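Local coordinates for genome polyprotein (Chicken sicinivirus JSY, PDB 6QWT) that probably acts, through this 3Dpol portion of the polyprotein, as the RNA-dependent RNA polymerase that copies the viral genome, at residues 437-442 with 454-459; 426-429 with 435-438; 22-27 with 415-420; 31-36 with 401-406. All blocks are in the same frame, centred on the assembly; numbering follows the deposited sequence.

Contact 1. Residues 437-442 with 454-459; sequences QKWCDT and PIFIPY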
loop_
_atom_site.group_PDB
_atom_site.type_symbol
_atom_site.label_atom_id
_atom_site.label_comp_id
_atom_site.label_asym_id
_atom_site.label_seq_id
_atom_site.Cartn_x
_atom_site.Cartn_y
_atom_site.Cartn_z
ATOM N N GLN A 437 23.197 14.982 10.932
ATOM C CA GLN A 437 23.470 16.284 11.528
ATOM C C GLN A 437 23.284 17.407 10.517
ATOM O O GLN A 437 22.781 18.483 10.859
ATOM C CB GLN A 437 24.884 16.311 12.105
ATOM C CG GLN A 437 25.145 17.489 13.024
ATOM C CD GLN A 437 24.160 17.548 14.173
ATOM O OE1 GLN A 437 23.898 16.541 14.835
ATOM N NE2 GLN A 437 23.598 18.729 14.411
ATOM N N LYS A 438 23.685 17.175 9.261
ATOM C CA LYS A 438 23.540 18.206 8.236
ATOM C C LYS A 438 22.074 18.551 8.008
ATOM O O LYS A 438 21.718 19.726 7.859
ATOM C CB LYS A 438 24.196 17.750 6.932
ATOM C CG LYS A 438 25.717 17.823 6.939
ATOM C CD LYS A 438 26.306 17.160 5.698
ATOM C CE LYS A 438 27.830 17.239 5.682
ATOM N NZ LYS A 438 28.451 16.433 6.770
ATOM N N TRP A 439 21.208 17.536 7.978
ATOM C CA TRP A 439 19.777 17.784 7.864
ATOM C C TRP A 439 19.260 18.550 9.077
ATOM O O TRP A 439 18.521 19.530 8.936
ATOM C CB TRP A 439 19.031 16.461 7.693
ATOM C CG TRP A 439 17.541 16.607 7.700
ATOM C CD1 TRP A 439 16.761 17.114 6.701
ATOM C CD2 TRP A 439 16.649 16.246 8.762
ATOM N NE1 TRP A 439 15.438 17.092 7.074
ATOM C CE2 TRP A 439 15.343 16.563 8.336
ATOM C CE3 TRP A 439 16.828 15.688 10.032
ATOM C CZ2 TRP A 439 14.222 16.339 9.133
ATOM C CZ3 TRP A 439 15.715 15.468 10.824
ATOM C CH2 TRP A 439 14.428 15.791 10.372
ATOM N N CYS A 440 19.649 18.120 10.281
ATOM C CA CYS A 440 19.196 18.800 11.494
ATOM C C CYS A 440 19.651 20.254 11.520
ATOM O O CYS A 440 18.872 21.151 11.864
ATOM C CB CYS A 440 19.705 18.069 12.738
ATOM S SG CYS A 440 19.087 16.382 12.960
ATOM N N ASP A 441 20.913 20.508 11.163
ATOM C CA ASP A 441 21.437 21.869 11.218
ATOM C C ASP A 441 20.754 22.773 10.198
ATOM O O ASP A 441 20.446 23.932 10.498
ATOM C CB ASP A 441 22.952 21.855 11.000
ATOM C CG ASP A 441 23.709 21.287 12.187
ATOM O OD1 ASP A 441 23.107 21.157 13.276
ATOM O OD2 ASP A 441 24.908 20.964 12.034
ATOM N N THR A 442 20.506 22.262 8.991
ATOM C CA THR A 442 19.841 23.070 7.972
ATOM C C THR A 442 18.403 23.381 8.368
ATOM O O THR A 442 17.927 24.507 8.176
ATOM C CB THR A 442 19.885 22.355 6.623
ATOM O OG1 THR A 442 21.242 22.061 6.282
ATOM C CG2 THR A 442 19.273 23.226 5.532
ATOM N N PRO A 454 13.285 23.835 16.978
ATOM C CA PRO A 454 13.126 22.381 16.902
ATOM C C PRO A 454 14.096 21.659 17.822
ATOM O O PRO A 454 15.221 22.106 18.058
ATOM C CB PRO A 454 13.433 22.070 15.434
ATOM C CG PRO A 454 14.360 23.162 15.021
ATOM C CD PRO A 454 13.920 24.389 15.769
ATOM N N ILE A 455 13.637 20.526 18.344
ATOM C CA ILE A 455 14.448 19.630 19.161
ATOM C C ILE A 455 14.553 18.307 18.414
ATOM O O ILE A 455 13.531 17.680 18.109
ATOM C CB ILE A 455 13.847 19.422 20.561
ATOM C CG1 ILE A 455 13.762 20.754 21.316
ATOM C CG2 ILE A 455 14.657 18.403 21.342
ATOM C CD1 ILE A 455 15.098 21.286 21.791
ATOM N N PHE A 456 15.778 17.888 18.117
ATOM C CA PHE A 456 16.022 16.660 17.372
ATOM C C PHE A 456 16.421 15.536 18.318
ATOM O O PHE A 456 17.192 15.747 19.260
ATOM C CB PHE A 456 17.111 16.872 16.319
ATOM C CG PHE A 456 16.805 17.970 15.335
ATOM C CD1 PHE A 456 16.092 17.703 14.176
ATOM C CD2 PHE A 456 17.233 19.269 15.568
ATOM C CE1 PHE A 456 15.808 18.711 13.266
ATOM C CE2 PHE A 456 16.953 20.281 14.665
ATOM C CZ PHE A 456 16.237 20.002 13.512
ATOM N N ILE A 457 15.885 14.346 18.068
ATOM C CA ILE A 457 16.316 13.166 18.825
ATOM C C ILE A 457 17.806 12.948 18.597
ATOM O O ILE A 457 18.254 12.905 17.433
ATOM C CB ILE A 457 15.513 11.927 18.397
ATOM C CG1 ILE A 457 14.014 12.210 18.475
ATOM C CG2 ILE A 457 15.886 10.722 19.258
ATOM C CD1 ILE A 457 13.162 11.152 17.803
ATOM N N PRO A 458 18.621 12.820 19.644
ATOM C CA PRO A 458 20.065 12.656 19.436
ATOM C C PRO A 458 20.369 11.378 18.671
ATOM O O PRO A 458 19.681 10.364 18.814
ATOM C CB PRO A 458 20.631 12.611 20.861
ATOM C CG PRO A 458 19.556 13.207 21.729
ATOM C CD PRO A 458 18.264 12.843 21.072
ATOM N N TYR A 459 21.411 11.445 17.837
ATOM C CA TYR A 459 21.772 10.294 17.012
ATOM C C TYR A 459 22.062 9.066 17.865
ATOM O O TYR A 459 21.720 7.940 17.478
ATOM C CB TYR A 459 22.981 10.624 16.131
ATOM C CG TYR A 459 23.463 9.429 15.338
ATOM C CD1 TYR A 459 22.894 9.112 14.110
ATOM C CD2 TYR A 459 24.470 8.602 15.825
ATOM C CE1 TYR A 459 23.318 8.011 13.389
ATOM C CE2 TYR A 459 24.900 7.502 15.111
ATOM C CZ TYR A 459 24.321 7.211 13.895
ATOM O OH TYR A 459 24.749 6.116 13.179
#

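Contact 2. Residues 426-429 with 435-438; sequences YLAH and NYQK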
loop_
_atom_site.group_PDB
_atom_site.type_symbol
_atom_site.label_atom_id
_atom_site.label_comp_id
_atom_site.label_asym_id
_atom_site.label_seq_id
_atom_site.Cartn_x
_atom_site.Cartn_y
_atom_site.Cartn_z
ATOM N N TYR A 426 13.247 9.606 12.719
ATOM C CA TYR A 426 13.268 8.152 12.619
ATOM C C TYR A 426 13.668 7.676 11.230
ATOM O O TYR A 426 14.133 6.540 11.085
ATOM C CB TYR A 426 11.900 7.575 12.983
ATOM C CG TYR A 426 11.486 7.833 14.411
ATOM C CD1 TYR A 426 10.328 8.543 14.701
ATOM C CD2 TYR A 426 12.251 7.362 15.474
ATOM C CE1 TYR A 426 9.943 8.782 16.009
ATOM C CE2 TYR A 426 11.872 7.597 16.788
ATOM C CZ TYR A 426 10.717 8.307 17.047
ATOM O OH TYR A 426 10.328 8.546 18.347
ATOM N N LEU A 427 13.492 8.515 10.209
ATOM C CA LEU A 427 13.861 8.160 8.846
ATOM C C LEU A 427 15.269 8.614 8.490
ATOM O O LEU A 427 15.998 7.890 7.804
ATOM C CB LEU A 427 12.859 8.763 7.854
ATOM C CG LEU A 427 11.382 8.409 8.060
ATOM C CD1 LEU A 427 10.509 9.141 7.052
ATOM C CD2 LEU A 427 11.180 6.908 7.952
ATOM N N ALA A 428 15.668 9.797 8.961
ATOM C CA ALA A 428 16.871 10.470 8.485
ATOM C C ALA A 428 18.161 9.976 9.131
ATOM O O ALA A 428 19.217 10.041 8.493
ATOM C CB ALA A 428 16.743 11.979 8.713
ATOM N N HIS A 429 18.117 9.485 10.372
ATOM C CA HIS A 429 19.355 9.121 11.056
ATOM C C HIS A 429 20.072 7.953 10.392
ATOM O O HIS A 429 21.286 7.803 10.579
ATOM C CB HIS A 429 19.080 8.794 12.526
ATOM C CG HIS A 429 18.557 7.409 12.749
ATOM N ND1 HIS A 429 19.384 6.319 12.923
ATOM C CD2 HIS A 429 17.290 6.938 12.823
ATOM C CE1 HIS A 429 18.647 5.235 13.095
ATOM N NE2 HIS A 429 17.374 5.583 13.038
ATOM N N ASN A 435 25.461 12.957 8.095
ATOM C CA ASN A 435 24.394 13.319 7.169
ATOM C C ASN A 435 23.119 13.652 7.930
ATOM O O ASN A 435 22.379 14.564 7.547
ATOM C CB ASN A 435 24.159 12.191 6.169
ATOM C CG ASN A 435 25.356 11.959 5.277
ATOM O OD1 ASN A 435 25.856 12.889 4.643
ATOM N ND2 ASN A 435 25.836 10.721 5.233
ATOM N N TYR A 436 22.859 12.931 9.022
ATOM C CA TYR A 436 21.764 13.291 9.915
ATOM C C TYR A 436 21.970 14.681 10.497
ATOM O O TYR A 436 21.036 15.488 10.548
ATOM C CB TYR A 436 21.653 12.253 11.030
ATOM C CG TYR A 436 20.589 12.532 12.066
ATOM C CD1 TYR A 436 19.248 12.623 11.709
ATOM C CD2 TYR A 436 20.922 12.693 13.406
ATOM C CE1 TYR A 436 18.270 12.872 12.659
ATOM C CE2 TYR A 436 19.950 12.943 14.361
ATOM C CZ TYR A 436 18.627 13.031 13.981
ATOM O OH TYR A 436 17.654 13.276 14.927
ATOM N N GLN A 437 23.197 14.982 10.932
ATOM C CA GLN A 437 23.470 16.284 11.528
ATOM C C GLN A 437 23.284 17.407 10.517
ATOM O O GLN A 437 22.781 18.483 10.859
ATOM C CB GLN A 437 24.884 16.311 12.105
ATOM C CG GLN A 437 25.145 17.489 13.024
ATOM C CD GLN A 437 24.160 17.548 14.173
ATOM O OE1 GLN A 437 23.898 16.541 14.835
ATOM N NE2 GLN A 437 23.598 18.729 14.411
ATOM N N LYS A 438 23.685 17.175 9.261
ATOM C CA LYS A 438 23.540 18.206 8.236
ATOM C C LYS A 438 22.074 18.551 8.008
ATOM O O LYS A 438 21.718 19.726 7.859
ATOM C CB LYS A 438 24.196 17.750 6.932
ATOM C CG LYS A 438 25.717 17.823 6.939
ATOM C CD LYS A 438 26.306 17.160 5.698
ATOM C CE LYS A 438 27.830 17.239 5.682
ATOM N NZ LYS A 438 28.451 16.433 6.770
#

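Contact 3. Residues 22-27 with 415-420; sequences VKSPAY and GPFQDV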
loop_
_atom_site.group_PDB
_atom_site.type_symbol
_atom_site.label_atom_id
_atom_site.label_comp_id
_atom_site.label_asym_id
_atom_site.label_seq_id
_atom_site.Cartn_x
_atom_site.Cartn_y
_atom_site.Cartn_z
ATOM N N VAL A 22 0.183 23.033 4.660
ATOM C CA VAL A 22 0.587 24.431 4.649
ATOM C C VAL A 22 2.080 24.503 4.941
ATOM O O VAL A 22 2.674 23.580 5.503
ATOM C CB VAL A 22 -0.212 25.275 5.664
ATOM C CG1 VAL A 22 -1.707 25.207 5.350
ATOM C CG2 VAL A 22 0.052 24.796 7.077
ATOM N N LYS A 23 2.689 25.616 4.532
ATOM C CA LYS A 23 4.124 25.791 4.712
ATOM C C LYS A 23 4.493 25.755 6.190
ATOM O O LYS A 23 3.820 26.353 7.034
ATOM C CB LYS A 23 4.578 27.107 4.086
ATOM C CG LYS A 23 4.428 27.145 2.571
ATOM C CD LYS A 23 4.926 28.462 1.999
ATOM C CE LYS A 23 4.837 28.476 0.482
ATOM N NZ LYS A 23 5.253 29.792 -0.077
ATOM N N SER A 24 5.563 25.034 6.498
ATOM C CA SER A 24 6.032 24.841 7.861
ATOM C C SER A 24 7.069 25.897 8.214
ATOM O O SER A 24 7.566 26.619 7.347
ATOM C CB SER A 24 6.607 23.433 8.005
ATOM O OG SER A 24 7.976 23.398 7.638
ATOM N N PRO A 25 7.424 26.023 9.498
ATOM C CA PRO A 25 8.502 26.957 9.875
ATOM C C PRO A 25 9.849 26.650 9.232
ATOM O O PRO A 25 10.761 27.480 9.329
ATOM C CB PRO A 25 8.578 26.809 11.401
ATOM C CG PRO A 25 7.217 26.354 11.801
ATOM C CD PRO A 25 6.748 25.464 10.685
ATOM N N ALA A 26 10.004 25.495 8.582
ATOM C CA ALA A 26 11.253 25.127 7.929
ATOM C C ALA A 26 11.169 25.231 6.410
ATOM O O ALA A 26 12.029 24.687 5.711
ATOM C CB ALA A 26 11.664 23.712 8.339
ATOM N N TYR A 27 10.170 25.954 5.890
ATOM C CA TYR A 27 9.854 25.893 4.463
ATOM C C TYR A 27 11.014 26.332 3.568
ATOM O O TYR A 27 11.138 25.847 2.440
ATOM C CB TYR A 27 8.618 26.740 4.155
ATOM C CG TYR A 27 8.391 26.911 2.672
ATOM C CD1 TYR A 27 8.784 28.071 2.017
ATOM C CD2 TYR A 27 7.805 25.901 1.921
ATOM C CE1 TYR A 27 8.592 28.224 0.657
ATOM C CE2 TYR A 27 7.604 26.046 0.562
ATOM C CZ TYR A 27 8.000 27.210 -0.065
ATOM O OH TYR A 27 7.802 27.359 -1.420
ATOM N N GLY A 415 -0.744 20.178 13.028
ATOM C CA GLY A 415 -0.476 19.740 14.375
ATOM C C GLY A 415 0.719 20.467 14.956
ATOM O O GLY A 415 1.247 21.412 14.359
ATOM N N PRO A 416 1.163 20.054 16.141
ATOM C CA PRO A 416 2.425 20.589 16.677
ATOM C C PRO A 416 3.577 20.218 15.757
ATOM O O PRO A 416 3.815 19.041 15.475
ATOM C CB PRO A 416 2.545 19.914 18.049
ATOM C CG PRO A 416 1.152 19.466 18.384
ATOM C CD PRO A 416 0.516 19.117 17.075
ATOM N N PHE A 417 4.292 21.240 15.276
ATOM C CA PHE A 417 5.318 21.006 14.265
ATOM C C PHE A 417 6.424 20.096 14.781
ATOM O O PHE A 417 7.064 19.393 13.990
ATOM C CB PHE A 417 5.898 22.336 13.784
ATOM C CG PHE A 417 6.916 22.192 12.690
ATOM C CD1 PHE A 417 6.655 21.401 11.584
ATOM C CD2 PHE A 417 8.135 22.845 12.767
ATOM C CE1 PHE A 417 7.592 21.263 10.572
ATOM C CE2 PHE A 417 9.073 22.716 11.757
ATOM C CZ PHE A 417 8.800 21.921 10.659
ATOM N N GLN A 418 6.659 20.086 16.097
ATOM C CA GLN A 418 7.680 19.205 16.656
ATOM C C GLN A 418 7.368 17.742 16.375
ATOM O O GLN A 418 8.288 16.929 16.230
ATOM C CB GLN A 418 7.817 19.452 18.161
ATOM C CG GLN A 418 8.796 18.529 18.877
ATOM C CD GLN A 418 10.207 18.625 18.324
ATOM O OE1 GLN A 418 10.780 19.711 18.234
ATOM N NE2 GLN A 418 10.774 17.481 17.949
ATOM N N ASP A 419 6.084 17.389 16.273
ATOM C CA ASP A 419 5.722 16.022 15.914
ATOM C C ASP A 419 6.170 15.674 14.500
ATOM O O ASP A 419 6.523 14.519 14.231
ATOM C CB ASP A 419 4.214 15.818 16.057
ATOM C CG ASP A 419 3.744 15.928 17.497
ATOM O OD1 ASP A 419 2.547 15.677 17.756
ATOM O OD2 ASP A 419 4.573 16.267 18.368
ATOM N N VAL A 420 6.165 16.649 13.587
ATOM C CA VAL A 420 6.667 16.407 12.238
ATOM C C VAL A 420 8.173 16.172 12.265
ATOM O O VAL A 420 8.686 15.261 11.600
ATOM C CB VAL A 420 6.291 17.581 11.316
ATOM C CG1 VAL A 420 6.967 17.436 9.953
ATOM C CG2 VAL A 420 4.779 17.672 11.164
#

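Contact 4. Residues 31-36 with 401-406; sequences PVTKEP and SPETYQ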
loop_
_atom_site.group_PDB
_atom_site.type_symbol
_atom_site.label_atom_id
_atom_site.label_comp_id
_atom_site.label_asym_id
_atom_site.label_seq_id
_atom_site.Cartn_x
_atom_site.Cartn_y
_atom_site.Cartn_z
ATOM N N PRO A 31 15.834 23.451 -1.437
ATOM C CA PRO A 31 15.143 23.780 -2.692
ATOM C C PRO A 31 13.849 22.987 -2.824
ATOM O O PRO A 31 13.831 21.763 -2.670
ATOM C CB PRO A 31 16.162 23.393 -3.769
ATOM C CG PRO A 31 17.489 23.515 -3.085
ATOM C CD PRO A 31 17.251 23.106 -1.656
ATOM N N VAL A 32 12.760 23.698 -3.104
ATOM C CA VAL A 32 11.433 23.092 -3.137
ATOM C C VAL A 32 11.284 22.311 -4.440
ATOM O O VAL A 32 11.161 22.899 -5.517
ATOM C CB VAL A 32 10.333 24.149 -2.991
ATOM C CG1 VAL A 32 8.955 23.518 -3.157
ATOM C CG2 VAL A 32 10.446 24.840 -1.639
ATOM N N THR A 33 11.302 20.981 -4.342
ATOM C CA THR A 33 11.047 20.103 -5.476
ATOM C C THR A 33 9.699 19.407 -5.384
ATOM O O THR A 33 9.353 18.635 -6.284
ATOM C CB THR A 33 12.156 19.048 -5.604
ATOM O OG1 THR A 33 12.024 18.085 -4.551
ATOM C CG2 THR A 33 13.530 19.695 -5.520
ATOM N N LYS A 34 8.934 19.653 -4.321
ATOM C CA LYS A 34 7.636 19.029 -4.124
ATOM C C LYS A 34 6.662 20.059 -3.574
ATOM O O LYS A 34 7.052 20.978 -2.849
ATOM C CB LYS A 34 7.713 17.838 -3.161
ATOM C CG LYS A 34 8.232 16.549 -3.776
ATOM C CD LYS A 34 8.672 15.578 -2.689
ATOM C CE LYS A 34 8.431 14.133 -3.089
ATOM N NZ LYS A 34 8.802 13.201 -1.987
ATOM N N GLU A 35 5.393 19.889 -3.920
ATOM C CA GLU A 35 4.314 20.759 -3.481
ATOM C C GLU A 35 3.065 19.914 -3.288
ATOM O O GLU A 35 2.983 18.794 -3.804
ATOM C CB GLU A 35 4.047 21.879 -4.497
ATOM C CG GLU A 35 5.115 22.962 -4.530
ATOM C CD GLU A 35 4.842 24.014 -5.588
ATOM O OE1 GLU A 35 3.696 24.081 -6.080
ATOM O OE2 GLU A 35 5.773 24.773 -5.929
ATOM N N PRO A 36 2.082 20.412 -2.532
ATOM C CA PRO A 36 0.827 19.665 -2.377
ATOM C C PRO A 36 0.156 19.412 -3.719
ATOM O O PRO A 36 0.151 20.270 -4.602
ATOM C CB PRO A 36 -0.021 20.579 -1.486
ATOM C CG PRO A 36 0.981 21.380 -0.718
ATOM C CD PRO A 36 2.119 21.608 -1.672
ATOM N N SER A 401 15.414 7.820 0.637
ATOM C CA SER A 401 15.925 8.906 -0.186
ATOM C C SER A 401 15.876 10.214 0.598
ATOM O O SER A 401 14.854 10.512 1.231
ATOM C CB SER A 401 15.110 9.033 -1.472
ATOM O OG SER A 401 13.741 9.259 -1.177
ATOM N N PRO A 402 16.950 11.008 0.595
ATOM C CA PRO A 402 16.938 12.258 1.377
ATOM C C PRO A 402 15.819 13.207 0.986
ATOM O O PRO A 402 15.374 14.002 1.824
ATOM C CB PRO A 402 18.323 12.858 1.093
ATOM C CG PRO A 402 19.175 11.685 0.725
ATOM C CD PRO A 402 18.263 10.746 -0.017
ATOM N N GLU A 403 15.343 13.133 -0.262
ATOM C CA GLU A 403 14.253 13.995 -0.703
ATOM C C GLU A 403 13.000 13.779 0.134
ATOM O O GLU A 403 12.196 14.702 0.292
ATOM C CB GLU A 403 13.956 13.753 -2.184
ATOM C CG GLU A 403 13.050 14.804 -2.806
ATOM C CD GLU A 403 12.680 14.488 -4.246
ATOM O OE1 GLU A 403 12.800 15.390 -5.105
ATOM O OE2 GLU A 403 12.273 13.337 -4.521
ATOM N N THR A 404 12.817 12.572 0.673
ATOM C CA THR A 404 11.649 12.287 1.501
ATOM C C THR A 404 11.572 13.241 2.690
ATOM O O THR A 404 10.598 13.988 2.839
ATOM C CB THR A 404 11.683 10.831 1.973
ATOM O OG1 THR A 404 11.568 9.955 0.843
ATOM C CG2 THR A 404 10.540 10.561 2.936
ATOM N N TYR A 405 12.591 13.234 3.550
ATOM C CA TYR A 405 12.535 14.046 4.761
ATOM C C TYR A 405 13.009 15.480 4.555
ATOM O O TYR A 405 12.698 16.341 5.386
ATOM C CB TYR A 405 13.343 13.395 5.894
ATOM C CG TYR A 405 14.741 12.944 5.535
ATOM C CD1 TYR A 405 14.987 11.637 5.129
ATOM C CD2 TYR A 405 15.822 13.813 5.633
ATOM C CE1 TYR A 405 16.268 11.210 4.812
ATOM C CE2 TYR A 405 17.110 13.395 5.317
ATOM C CZ TYR A 405 17.325 12.093 4.907
ATOM O OH TYR A 405 18.597 11.670 4.590
ATOM N N GLN A 406 13.744 15.763 3.477
ATOM C CA GLN A 406 14.088 17.149 3.173
ATOM C C GLN A 406 12.864 17.931 2.710
ATOM O O GLN A 406 12.696 19.102 3.067
ATOM C CB GLN A 406 15.190 17.202 2.116
ATOM C CG GLN A 406 16.570 16.834 2.649
ATOM C CD GLN A 406 17.597 16.659 1.545
ATOM O OE1 GLN A 406 17.251 16.563 0.368
ATOM N NE2 GLN A 406 18.869 16.615 1.922
HETATM O O HOH W 1 8.587 14.000 0.657
#

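Contact 1. Residues 437-442 with 454-459
Phe456 and Cys440 each hold the first atom beyond CB anti to their own carbonyl carbon (chi1 -58° and -64°), turns that lay the phenylalanine ring over the point where the cysteine leaves its helix. The product is a sulfur-aromatic contact in the thumb of the right-hand polymerase fold, joining helix 433-449 to the loop that leads into helix 459-469. Cys440 CB stands almost exactly above the middle of the Phe456 ring, 3.7 Å from its centroid. SG covers the same face but is displaced toward one side, so that Cys440 SG lies 3.5 Å from Phe456 CD1. Trp439 adds a second aromatic: the edge of Phe456 is directed at the face of the indole six-membered ring in an offset edge-to-face pair, with planes at 73° and Trp439 CZ3 4.0 Å from Phe456 CD1. Ile421 of helix 417-428 and Val443 also touch Phe456, while Trp439 meets Tyr405 edge-to-face, so the cluster ties several thumb elements together. Away from the aromatics, Gln437 NE2 donates to Asp441 OD1 at 2.7 Å, arriving from above the carboxylate plane. The helix backbone takes part as well: Cys440 O approaches Phe456 CZ to 3.3 Å.

Contact 2. Residues 426-429 with 435-438
Tyr436 lays its ring against the backbone and CB of His429, and this is where the contact is densest. His429 CA and Tyr436 CA are 4.9 Å apart, the closest approach of CA atoms between the two segments. Placing CG anti to the backbone N (chi1 178°) sends the tyrosine ring back toward Ala428 and His429. His429 CB sits over one face, 4.0 Å from the Tyr436 ring centroid and shifted toward the rim, in a CH-pi contact; His429 CA comes to 3.6 Å from Tyr436 CD1. Ala428 CB meets the same ring at its edge, near the ring plane, 4.0 Å from Tyr436 CD1. No hydrogen bond crosses between the segments, and the polar end of the tyrosine is satisfied by a third party: its OH bonds to Ile457 O in the loop before helix 459-469. Beyond CB the His429 side chain turns from the tyrosine, and the residue also packs on Leu462 of that last helix.

The other side is loose by comparison. Asn435, Gln437 and Lys438 are exposed, and Tyr426, whose CB points away from 435-438, makes no contact with that segment. Close packing at the turn, with solvent on the outer flank, belongs here to an alpha-alpha hairpin, formed by two successive, roughly antiparallel helices of the polymerase thumb.

Contact 3. Residues 22-27 with 415-420
Ser24 OG, which touches the Phe417 ring, is held by two backbone groups. It accepts from Ala26 N at 3.1 Å, closing an ST turn, and it is also hydrogen-bonded to Val409 O. Together these fix the hydroxyl beside the aromatic, with Ser24 OG 3.5 Å from Phe417 CZ. The ST turn coincides with a type I beta turn from Ser24 to Tyr27, in which Tyr27 N bonds to Ser24 O, so the N-terminal chain turns a compact corner toward Phe417. The phenylalanine reaches it by placing CG anti to its backbone N (chi1 -177°). Pro25, approaching from the opposite direction, covers one face of the ring: Pro25 CD stands 3.7 Å from the Phe417 centroid, offset toward the rim, as a CH-pi contact. Ala26 CB closes the edge, near the ring plane, at 4.1 Å from Phe417 CZ. Phe417 is buried, and Phe452 adds an edge-to-face neighbour. Just before the turn, strand 22-23 pairs antiparallel with strand 411-412; within it, Ala26 rests on Val443 and Cys447. The corner thus fits between that two-stranded sheet, the start of helix 417-428 and the far part of helix 433-449.

Contact 4. Residues 31-36 with 401-406
Thr33 and Glu403 make the direct hydrogen bond of this contact: Thr33 OG1 donates to Glu403 OE1 at 2.9 Å, meeting the oxygen on its anti side and 34° out of the carboxylate plane. Glu403 gets there by an extended chain whose CG is anti to the backbone N (chi1 -168°), reaching out from the helix while Thr33 comes from the opposite direction. The charged pair stays apart: Lys34 NZ lies 4.3 Å from Glu403 OE2, beyond a salt bridge, although the lysine would probably favour a negative carboxylate. Water supplies the third kind of link: Lys34 NZ donates to a water at 2.8 Å, which in turn donates to Thr404 O at 3.0 Å, coupling the lysine to the helix backbone. Within 401-406, the hydroxyls of Ser401 (OG) and Thr404 (OG1) share a hydrogen bond of 3.0 Å. Gln407 reinforces the join, its amide bonding to Pro31 O and Thr33 N. Strand 34-36 pairs antiparallel with strand 161-163, whereas helix 402-408 leans through Tyr405 on helix 417-428; this largely polar surface contact therefore connects the N-terminal chain to helix 402-408, beside the thumb helices.

All four contacts lie on the same side of the chain's centre and gather around the C-terminal thumb helices. Contacts 1 and 2, with centres about 7 Å apart, share helix 433-449 and touch directly; contacts 2 and 3 use opposite ends of helix 417-428, their centres about 17 Å apart. Contact 4 lies about 14 Å, centre to centre, from both 2 and 3. Along the chain, contacts 3 and 4 each join the N-terminal region to the thumb side across more than 360 residues, contact 4 falling within the span that contact 3 bridges; the local contacts 2 and 1 follow. The thumb is thus packed within itself and fastened to the N-terminal chain, consistent with the encircled architecture of picornaviral polymerases.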